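Local coordinates for RimK-related lysine biosynthesis protein (Thermococcus kodakarensis, PDB 5K2M), which binds ADP and magnesium and is probably an ATP-grasp ligase of the RimK family, LysX subfamily, acting in amino-acid biosynthesis, at residues 14-17 with 18-22; 52-55 with 56-59; 61-65 with 66-70; 149-153 with 154-158; 214-217 with 218-221. All coordinates share one frame; numbering follows the deposited sequence.

Contact 1 (14-17 with 18-22); sequences EMAI and KERAG
A16 and R20 meet one turn apart on helix 12-24, where the arginine folds back over the backbone of the alanine. R20 keeps CG beside its own backbone N (chi1 -55°) and bends again at the next bond, which lays R20 CG 3.3 Å from A16 O and brings R20 NH1 to 4.2 Å from A16 CB. The same A16 O takes the R20 amide at 3.1 Å, one of four consecutive i to i+4 bonds that run from K18 N to E14 O through to A21 N to I17 O and make two regular turns of alpha helix. Packing is close on the side that carries A16, I17 and A21, all buried; A21 CB, for example, sits 3.4 Å from I17 O. The outward side is looser. There M15 CE only brushes K18 CD at 4.5 Å, and E19 is exposed, its OE2 salt-bridged to R20 NH1 at 2.7 Å; E19 OE2 uses its anti lone pair and sits 32° out of the R20 guanidinium plane. R20 has a second acidic partner, D258, at NH2, while K18 NZ reaches an acidic side chain on the chain of another protein. Within the beta-alpha-beta unit of strands 2-7 and 26-31, I17 and A21 lie on I5 and I3 of the parallel sheet, and A16, I17 and R20 pack against helix 259-272.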
# COMPACT_ATOMS: atom_id res chain seq x y z
N GLU A 14 22.90 -5.68 46.16
CA GLU A 14 21.89 -6.51 45.48
C GLU A 14 21.61 -7.81 46.23
O GLU A 14 20.46 -8.26 46.29
CB GLU A 14 22.29 -6.82 44.03
CG GLU A 14 22.07 -5.65 43.07
CD GLU A 14 23.10 -4.54 43.22
OE1 GLU A 14 24.31 -4.85 43.27
OE2 GLU A 14 22.70 -3.35 43.29
N MET A 15 22.64 -8.40 46.82
CA MET A 15 22.45 -9.61 47.63
C MET A 15 21.63 -9.30 48.89
O MET A 15 20.82 -10.12 49.31
CB MET A 15 23.80 -10.24 48.00
CG MET A 15 24.67 -10.70 46.82
SD MET A 15 23.88 -11.83 45.64
CE MET A 15 23.39 -13.21 46.68
N ALA A 16 21.84 -8.13 49.48
CA ALA A 16 21.06 -7.74 50.65
C ALA A 16 19.61 -7.46 50.22
O ALA A 16 18.66 -7.88 50.89
CB ALA A 16 21.67 -6.51 51.31
N ILE A 17 19.43 -6.79 49.08
CA ILE A 17 18.09 -6.51 48.58
C ILE A 17 17.35 -7.82 48.33
O ILE A 17 16.19 -7.95 48.70
CB ILE A 17 18.13 -5.62 47.32
CG1 ILE A 17 18.62 -4.22 47.70
CG2 ILE A 17 16.74 -5.49 46.70
CD1 ILE A 17 19.13 -3.40 46.56
N LYS A 18 18.04 -8.79 47.74
CA LYS A 18 17.47 -10.09 47.44
C LYS A 18 16.98 -10.79 48.70
O LYS A 18 15.86 -11.29 48.74
CB LYS A 18 18.49 -10.95 46.71
CG LYS A 18 18.09 -12.41 46.56
CD LYS A 18 19.06 -13.13 45.64
CE LYS A 18 18.54 -14.48 45.19
NZ LYS A 18 19.17 -15.57 45.97
N GLU A 19 17.83 -10.82 49.73
CA GLU A 19 17.47 -11.45 51.01
C GLU A 19 16.21 -10.81 51.60
O GLU A 19 15.29 -11.52 52.00
CB GLU A 19 18.63 -11.36 52.02
CG GLU A 19 18.44 -12.19 53.29
CD GLU A 19 17.57 -11.52 54.35
OE1 GLU A 19 16.74 -12.21 54.99
OE2 GLU A 19 17.71 -10.30 54.56
N ARG A 20 16.17 -9.48 51.64
CA ARG A 20 15.02 -8.77 52.25
C ARG A 20 13.75 -9.01 51.45
O ARG A 20 12.71 -9.29 52.02
CB ARG A 20 15.26 -7.27 52.36
CG ARG A 20 16.51 -6.87 53.11
CD ARG A 20 16.50 -7.14 54.61
NE ARG A 20 17.68 -6.49 55.17
CZ ARG A 20 18.95 -6.91 55.01
NH1 ARG A 20 19.23 -8.03 54.35
NH2 ARG A 20 19.94 -6.19 55.53
N ALA A 21 13.86 -8.92 50.13
CA ALA A 21 12.73 -9.16 49.23
C ALA A 21 12.11 -10.52 49.51
O ALA A 21 10.88 -10.66 49.48
CB ALA A 21 13.15 -9.04 47.77
N GLY A 22 12.96 -11.51 49.79
CA GLY A 22 12.52 -12.87 50.07
C GLY A 22 11.68 -13.01 51.34
O GLY A 22 10.95 -13.97 51.49

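Contact 2 (52-55 with 56-59); sequences SHFK and ALYT
Y58 sets its ring beside the carbonyl of F54, one turn back in helix 53-65. Followed outward, Y58 CB lies 3.7 Å from F54 O; with CG beside the backbone N (chi1 -76°) the ring then presents its edge to that oxygen, and Y58 CD1 comes to 3.0 Å of F54 O, nearly in the ring plane. Y58 CE1 is already 4.0 Å from F54 O, and the tip passes on to the second subunit, where Y58 OH is hydrogen-bonded to D82 and the ring meets F85 of that subunit with the planes almost perpendicular. The F54 carbonyl also accepts the Y58 amide at 3.1 Å, nearly straight at 171°. With an alanine in place of Y58 this backbone bond would remain, but D82 of the second subunit would probably lose its hydroxyl partner and a gap would open beside its F85.

S52, the N-cap residue, closes the first turn: its OG accepts from K55 N at 3.1 Å and is also bonded to an acidic side chain of the chain of another protein. A56 N and L57 N bind S52 O and H53 O. F54 touches L57 CD2 through its CD1 at 4.4 Å, and one face of its ring is covered by H53 CD2. A56 and T59 rest on I48 of strand 45-49, within a beta-alpha-beta unit. K55 NZ is hydrogen-bonded to L103 O of the second subunit. The chemistry is divided: backbone bonds, the serine cap and that other protein hold the helix start, while K55 and Y58 spend their polar ends on the second subunit, consistent with a subunit interface.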
# COMPACT_ATOMS: atom_id res chain seq x y z
N SER A 52 24.62 0.44 35.01
CA SER A 52 24.55 1.50 34.03
C SER A 52 23.32 2.36 34.30
O SER A 52 22.19 1.85 34.37
CB SER A 52 24.49 0.92 32.61
OG SER A 52 24.01 1.87 31.69
N HIS A 53 23.54 3.66 34.44
CA HIS A 53 22.47 4.60 34.68
C HIS A 53 21.42 4.58 33.56
O HIS A 53 20.21 4.64 33.82
CB HIS A 53 23.02 6.02 34.83
CG HIS A 53 21.96 7.07 34.75
ND1 HIS A 53 21.00 7.22 35.72
CD2 HIS A 53 21.69 7.99 33.80
CE1 HIS A 53 20.19 8.21 35.38
NE2 HIS A 53 20.59 8.69 34.22
N PHE A 54 21.89 4.52 32.32
CA PHE A 54 21.02 4.54 31.16
C PHE A 54 20.27 3.24 30.99
O PHE A 54 19.10 3.26 30.64
CB PHE A 54 21.80 4.96 29.91
CG PHE A 54 22.12 6.42 29.89
CD1 PHE A 54 21.10 7.35 29.79
CD2 PHE A 54 23.42 6.87 30.05
CE1 PHE A 54 21.38 8.72 29.81
CE2 PHE A 54 23.71 8.22 30.07
CZ PHE A 54 22.69 9.15 29.95
N LYS A 55 20.90 2.10 31.29
CA LYS A 55 20.17 0.84 31.29
C LYS A 55 19.14 0.80 32.41
O LYS A 55 18.05 0.33 32.18
CB LYS A 55 21.09 -0.36 31.39
CG LYS A 55 21.88 -0.53 30.12
CD LYS A 55 22.73 -1.78 30.13
CE LYS A 55 23.57 -1.82 28.87
NZ LYS A 55 24.04 -3.20 28.64
N ALA A 56 19.45 1.33 33.58
CA ALA A 56 18.44 1.45 34.63
C ALA A 56 17.21 2.25 34.14
O ALA A 56 16.09 1.80 34.27
CB ALA A 56 19.04 2.08 35.88
N LEU A 57 17.44 3.42 33.56
CA LEU A 57 16.38 4.30 33.08
C LEU A 57 15.46 3.61 32.07
O LEU A 57 14.23 3.61 32.21
CB LEU A 57 16.99 5.55 32.45
CG LEU A 57 16.07 6.51 31.69
CD1 LEU A 57 14.94 7.04 32.54
CD2 LEU A 57 16.94 7.67 31.21
N TYR A 58 16.06 3.01 31.05
CA TYR A 58 15.30 2.33 30.01
C TYR A 58 14.61 1.08 30.56
O TYR A 58 13.46 0.85 30.22
CB TYR A 58 16.18 2.02 28.79
CG TYR A 58 16.44 3.23 27.94
CD1 TYR A 58 17.50 4.08 28.21
CD2 TYR A 58 15.60 3.55 26.86
CE1 TYR A 58 17.75 5.21 27.43
CE2 TYR A 58 15.84 4.68 26.09
CZ TYR A 58 16.91 5.50 26.38
OH TYR A 58 17.16 6.62 25.65
N THR A 59 15.26 0.30 31.42
CA THR A 59 14.56 -0.87 31.93
C THR A 59 13.36 -0.47 32.82
O THR A 59 12.31 -1.08 32.70
CB THR A 59 15.44 -2.03 32.52
OG1 THR A 59 15.29 -2.16 33.93
CG2 THR A 59 16.86 -1.95 32.17

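Contact 3 (61-65 with 66-70); sequences RLFES and EGIPT
F63 CG and I68 CG1 both lie beside their own backbone N (chi1 -85° and -63°), which helps to bring the two side chains together, while G67 between them turns the chain with a positive phi of 69°. This is a Schellman motif, with G67 as the C-prime residue that ends helix 53-65. Its two bonds are I68 N to F63 O at 2.9 Å and G67 N to E64 O at 2.8 Å, and both donors stand above the carbonyl plane. E66 N bonds to L62 O and more weakly to F63 O, so F63 O serves two amides. The apolar contact that goes with the motif joins F63 CD1 and I68 CD1 at 3.9 Å, the methyl lying at the edge of the ring, near its plane. Edge-to-face contacts with F37 and Y41 hold the same ring, and both F63 and I68 lie on V46 of strand 45-49.

Past the turn the chain runs toward strand 70-71, and T70 comes back beside the helix. T70 OG1 lies 3.8 Å from F63 CB and is buried without a polar partner in the model. E64 reaches out extended: OE1 is bonded to S74, and E64 OE2 accepts a hydrogen bond from a water that in turn accepts from T70 N, a bridge between the last helical turn and the start of the strand. The S65 hydroxyl turns back on the helix toward L62 O, though the modelled length of that bond is doubtfully short. A second water donates to S65 OG and, at 2.7 Å, to E66 OE1.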
# COMPACT_ATOMS: atom_id res chain seq x y z
N ARG A 61 11.46 2.22 32.35
CA ARG A 61 10.44 2.66 31.41
C ARG A 61 9.75 1.49 30.73
O ARG A 61 8.55 1.52 30.53
CB ARG A 61 11.03 3.61 30.35
CG ARG A 61 10.03 4.03 29.27
CD ARG A 61 8.96 4.95 29.84
NE ARG A 61 7.86 5.22 28.92
CZ ARG A 61 6.75 4.50 28.82
NH1 ARG A 61 5.81 4.85 27.95
NH2 ARG A 61 6.57 3.43 29.58
N LEU A 62 10.52 0.47 30.36
CA LEU A 62 9.97 -0.72 29.72
C LEU A 62 9.04 -1.54 30.64
O LEU A 62 7.96 -1.99 30.22
CB LEU A 62 11.10 -1.58 29.17
CG LEU A 62 11.73 -0.96 27.91
CD1 LEU A 62 13.14 -1.47 27.67
CD2 LEU A 62 10.81 -1.22 26.72
N PHE A 63 9.44 -1.74 31.88
CA PHE A 63 8.55 -2.38 32.84
C PHE A 63 7.26 -1.58 33.07
O PHE A 63 6.18 -2.17 33.13
CB PHE A 63 9.28 -2.70 34.15
CG PHE A 63 10.03 -4.00 34.11
CD1 PHE A 63 9.35 -5.19 33.98
CD2 PHE A 63 11.42 -4.03 34.20
CE1 PHE A 63 10.02 -6.40 33.92
CE2 PHE A 63 12.10 -5.23 34.16
CZ PHE A 63 11.40 -6.42 34.02
N GLU A 64 7.37 -0.25 33.16
CA GLU A 64 6.19 0.62 33.24
C GLU A 64 5.28 0.42 32.02
O GLU A 64 4.06 0.41 32.15
CB GLU A 64 6.59 2.10 33.36
CG GLU A 64 7.29 2.45 34.68
CD GLU A 64 8.02 3.78 34.68
OE1 GLU A 64 8.18 4.40 33.61
OE2 GLU A 64 8.45 4.24 35.76
N SER A 65 5.87 0.23 30.85
CA SER A 65 5.10 0.01 29.63
C SER A 65 4.33 -1.30 29.72
O SER A 65 3.31 -1.46 29.05
CB SER A 65 6.00 0.01 28.38
OG SER A 65 6.71 -1.21 28.22
N GLU A 66 4.83 -2.24 30.53
CA GLU A 66 4.12 -3.49 30.80
C GLU A 66 3.17 -3.38 32.01
O GLU A 66 2.67 -4.39 32.49
CB GLU A 66 5.12 -4.64 31.02
CG GLU A 66 6.00 -5.00 29.83
CD GLU A 66 5.22 -5.55 28.65
OE1 GLU A 66 5.71 -5.45 27.51
OE2 GLU A 66 4.10 -6.08 28.85
N GLY A 67 2.92 -2.17 32.51
CA GLY A 67 2.09 -1.99 33.68
C GLY A 67 2.70 -2.50 34.98
O GLY A 67 1.97 -2.79 35.93
N ILE A 68 4.02 -2.60 35.04
CA ILE A 68 4.69 -3.06 36.26
C ILE A 68 5.42 -1.88 36.88
O ILE A 68 6.28 -1.29 36.24
CB ILE A 68 5.66 -4.21 35.96
CG1 ILE A 68 4.89 -5.43 35.43
CG2 ILE A 68 6.45 -4.58 37.21
CD1 ILE A 68 5.78 -6.45 34.74
N PRO A 69 5.04 -1.50 38.13
CA PRO A 69 5.69 -0.36 38.74
C PRO A 69 7.11 -0.68 39.14
O PRO A 69 7.46 -1.84 39.34
CB PRO A 69 4.82 -0.06 39.97
CG PRO A 69 4.11 -1.32 40.26
CD PRO A 69 3.93 -2.02 38.96
N THR A 70 7.91 0.36 39.27
CA THR A 70 9.34 0.22 39.29
C THR A 70 9.93 1.15 40.38
O THR A 70 9.48 2.29 40.54
CB THR A 70 9.79 0.51 37.84
OG1 THR A 70 10.21 -0.69 37.19
CG2 THR A 70 10.80 1.52 37.78
O HOH W 1 7.60 3.17 38.18
O HOH W 2 6.70 -3.21 26.29

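Contact 4 (149-153 with 154-158); sequences KWMKN and PLYGI
M151 and Y156 form a Met-aromatic contact in the turn after helix 138-150. The sulfur M151 SD stands over one face of the Y156 ring, 4.4 Å from its centroid and 18° off the normal, set toward the rim, while M151 CB touches Y156 CD2 at 3.6 Å. M151 CE follows at 4.0 Å from Y156 CE2, so the methionine runs along one side of the ring from CB to its methyl. N153 adds its CB, which lies 3.6 Å from Y156 CD2.

One backbone bond fixes the Y156 backbone from which the ring projects: Y156 N donates to N153 O at 2.9 Å, with the donor above the carbonyl plane. The bond opens a short 3-10 segment, 154-157, that continues through G157 N to P154 O, and P154 begins it. With CG beside the backbone N (chi1 -68°), Y156 places its ring between M151 and N153 CB. Helix 138-150 and strand 159-163 are joined here within the ATP-grasp domain; the Y156 side chain is about 9 Å from that of K122, which binds ADP. Replaced by an alanine, Y156 would lose its ring, and the M151 thioether would probably be freer to turn.

Farther out, the Y156 ring meets F125 with the planes at about 45°, the hydroxyl goes to an acidic side chain of the chain of another protein, and Y156 O accepts from R148. N153 and P154 pack on N153 of the second subunit, and M151 on M151 of the third subunit.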
# COMPACT_ATOMS: atom_id res chain seq x y z
N LYS A 149 34.95 18.78 24.08
CA LYS A 149 34.66 18.99 22.67
C LYS A 149 34.92 17.74 21.83
O LYS A 149 34.06 17.34 21.04
CB LYS A 149 35.51 20.16 22.17
CG LYS A 149 35.50 20.46 20.67
CD LYS A 149 36.72 21.29 20.29
CE LYS A 149 36.48 22.17 19.07
NZ LYS A 149 36.25 21.38 17.84
N TRP A 150 36.08 17.13 22.00
CA TRP A 150 36.47 15.97 21.19
C TRP A 150 36.00 14.63 21.72
O TRP A 150 36.28 13.61 21.11
CB TRP A 150 37.99 15.94 20.97
CG TRP A 150 38.46 17.00 20.03
CD1 TRP A 150 39.36 17.98 20.29
CD2 TRP A 150 38.02 17.21 18.68
NE1 TRP A 150 39.53 18.79 19.19
CE2 TRP A 150 38.72 18.34 18.18
CE3 TRP A 150 37.11 16.56 17.83
CZ2 TRP A 150 38.54 18.82 16.87
CZ3 TRP A 150 36.92 17.04 16.53
CH2 TRP A 150 37.64 18.17 16.07
N MET A 151 35.26 14.61 22.82
CA MET A 151 34.70 13.35 23.28
C MET A 151 33.42 13.06 22.50
O MET A 151 32.70 13.98 22.13
CB MET A 151 34.47 13.37 24.79
CG MET A 151 35.79 13.42 25.53
SD MET A 151 35.65 13.68 27.30
CE MET A 151 35.77 11.98 27.82
N LYS A 152 33.18 11.79 22.22
CA LYS A 152 32.10 11.41 21.30
C LYS A 152 30.71 11.71 21.84
O LYS A 152 29.84 12.15 21.09
CB LYS A 152 32.20 9.92 20.93
CG LYS A 152 32.88 9.67 19.60
CD LYS A 152 33.53 8.30 19.55
CE LYS A 152 34.91 8.33 20.21
NZ LYS A 152 35.93 8.99 19.35
N ASN A 153 30.49 11.47 23.12
CA ASN A 153 29.16 11.56 23.70
C ASN A 153 28.64 13.02 23.66
O ASN A 153 29.22 13.90 24.30
CB ASN A 153 29.16 10.97 25.13
CG ASN A 153 27.76 10.66 25.66
OD1 ASN A 153 27.55 9.70 26.41
ND2 ASN A 153 26.82 11.47 25.31
N PRO A 154 27.55 13.27 22.91
CA PRO A 154 26.96 14.62 22.82
C PRO A 154 26.61 15.25 24.17
O PRO A 154 26.67 16.47 24.33
CB PRO A 154 25.68 14.41 21.99
CG PRO A 154 25.78 13.05 21.39
CD PRO A 154 26.75 12.25 22.19
N LEU A 155 26.21 14.43 25.13
CA LEU A 155 26.05 14.85 26.53
C LEU A 155 27.23 15.59 27.16
O LEU A 155 27.01 16.39 28.07
CB LEU A 155 25.65 13.65 27.41
CG LEU A 155 24.19 13.46 27.84
CD1 LEU A 155 23.15 14.22 27.01
CD2 LEU A 155 23.88 11.98 27.89
N TYR A 156 28.45 15.36 26.69
CA TYR A 156 29.58 16.12 27.19
C TYR A 156 29.58 17.53 26.64
O TYR A 156 30.43 18.32 27.01
CB TYR A 156 30.91 15.46 26.83
CG TYR A 156 31.15 14.17 27.54
CD1 TYR A 156 31.04 14.08 28.92
CD2 TYR A 156 31.51 13.02 26.85
CE1 TYR A 156 31.25 12.89 29.59
CE2 TYR A 156 31.74 11.82 27.51
CZ TYR A 156 31.61 11.77 28.88
OH TYR A 156 31.81 10.59 29.57
N GLY A 157 28.66 17.83 25.72
CA GLY A 157 28.47 19.18 25.21
C GLY A 157 27.47 20.01 26.02
O GLY A 157 27.19 21.16 25.68
N ILE A 158 26.92 19.43 27.08
CA ILE A 158 26.14 20.18 28.06
C ILE A 158 27.10 20.52 29.20
O ILE A 158 27.58 19.62 29.91
CB ILE A 158 24.94 19.37 28.58
CG1 ILE A 158 24.16 18.74 27.42
CG2 ILE A 158 24.03 20.24 29.43
CD1 ILE A 158 23.69 19.70 26.36

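Contact 5 (214-217 with 218-221); sequences SVKA and WEAF
V215 and E219 touch one turn apart on helix 208-219, and the carbonyl of the valine is the acceptor that ties them: V215 O takes E219 N at 2.9 Å. The glutamate starts beside its backbone N (chi1 -75°) and then extends, passing E219 CG 3.4 Å from V215 O and laying its carboxylate beside the valine, with E219 OE2 3.6 Å from V215 CG1. That meeting is of a carboxylate with a methyl; K216 NZ, of opposite charge, stays 6.2 Å from E219 OE1, too far for a salt bridge.

The other backbone groups are served too. S214 O accepts from W218 N at 3.0 Å, and K216 O from A220 N at 3.1 Å. A220 N also leans weakly to A217 O, F221 N bonds to W218 O, and F221 O accepts from R75 NH1. A217 O has the edge of the F221 ring, CD2, at 3.4 Å.

Polar side-chain tips find partners beyond the turn. S214 OG is bonded to S174 of the sheet and to V210 O of its own helix, and W218 NE1 donates to G224 O just before strand 225-233, while the indole lies on L226 and V176. A217, A220 and F221 face L90 of helix 83-90. The chemistry implies an apolar buried side, its polar tips individually satisfied, with charged K216 and E219 left on the exposed side.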
# COMPACT_ATOMS: atom_id res chain seq x y z
N SER A 214 17.91 16.83 54.23
CA SER A 214 17.80 15.63 53.39
C SER A 214 16.34 15.34 53.01
O SER A 214 16.05 15.06 51.84
CB SER A 214 18.38 14.42 54.11
OG SER A 214 19.78 14.58 54.28
N VAL A 215 15.43 15.43 53.98
CA VAL A 215 14.02 15.19 53.72
C VAL A 215 13.47 16.23 52.73
O VAL A 215 12.73 15.89 51.81
CB VAL A 215 13.16 15.17 55.02
CG1 VAL A 215 11.67 15.13 54.71
CG2 VAL A 215 13.52 13.97 55.89
N LYS A 216 13.84 17.49 52.93
CA LYS A 216 13.41 18.57 52.03
C LYS A 216 13.93 18.38 50.61
O LYS A 216 13.21 18.63 49.65
CB LYS A 216 13.85 19.94 52.56
CG LYS A 216 12.92 20.55 53.60
CD LYS A 216 13.58 21.75 54.26
CE LYS A 216 12.60 22.62 55.03
NZ LYS A 216 11.88 23.56 54.12
N ALA A 217 15.18 17.94 50.48
CA ALA A 217 15.74 17.63 49.17
C ALA A 217 14.93 16.51 48.50
O ALA A 217 14.62 16.59 47.31
CB ALA A 217 17.19 17.21 49.30
N TRP A 218 14.59 15.48 49.27
CA TRP A 218 13.77 14.39 48.76
C TRP A 218 12.38 14.88 48.31
O TRP A 218 11.85 14.40 47.31
CB TRP A 218 13.62 13.29 49.81
CG TRP A 218 12.77 12.13 49.36
CD1 TRP A 218 13.21 10.95 48.87
CD2 TRP A 218 11.33 12.06 49.36
NE1 TRP A 218 12.15 10.14 48.57
CE2 TRP A 218 10.99 10.80 48.84
CE3 TRP A 218 10.31 12.93 49.74
CZ2 TRP A 218 9.65 10.39 48.70
CZ3 TRP A 218 8.99 12.52 49.60
CH2 TRP A 218 8.68 11.26 49.08
N GLU A 219 11.81 15.82 49.08
CA GLU A 219 10.47 16.38 48.79
C GLU A 219 10.45 17.22 47.52
O GLU A 219 9.41 17.35 46.88
CB GLU A 219 9.93 17.16 50.01
CG GLU A 219 9.45 16.22 51.11
CD GLU A 219 9.12 16.87 52.45
OE1 GLU A 219 9.43 18.06 52.68
OE2 GLU A 219 8.56 16.14 53.29
N ALA A 220 11.59 17.77 47.13
CA ALA A 220 11.73 18.38 45.81
C ALA A 220 11.38 17.41 44.67
O ALA A 220 10.91 17.84 43.62
CB ALA A 220 13.13 18.92 45.61
N PHE A 221 11.62 16.12 44.88
CA PHE A 221 11.31 15.08 43.92
C PHE A 221 9.97 14.38 44.20
O PHE A 221 9.22 14.10 43.27
CB PHE A 221 12.48 14.09 43.83
CG PHE A 221 13.72 14.72 43.29
CD1 PHE A 221 13.93 14.81 41.92
CD2 PHE A 221 14.63 15.34 44.14
CE1 PHE A 221 15.04 15.45 41.40
CE2 PHE A 221 15.74 15.98 43.63
CZ PHE A 221 15.95 16.03 42.25

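How the contacts relate
Contact 2 is the most buried of the five; the others are only partly so. Contacts 2 and 3 share helix 53-65, a serine cap at its start and a Schellman glycine at its end, and contact 1 lies on another helix flanking the same parallel sheet. Contacts 1 and 5 are alike in chemistry, regular helix with an apolar face and a charged rim: E19 is exposed in contact 1, K216 and E219 in contact 5. Contact 4, in a turn of the ATP-grasp range it shares with contact 5, relies instead on Met-aromatic packing. Contacts 2 and 4 touch, F54 CZ to L155 CD2 at 3.7 Å. Contacts 2, 3 and 4 reach the second subunit, whereas contact 5 meets no other protein chain.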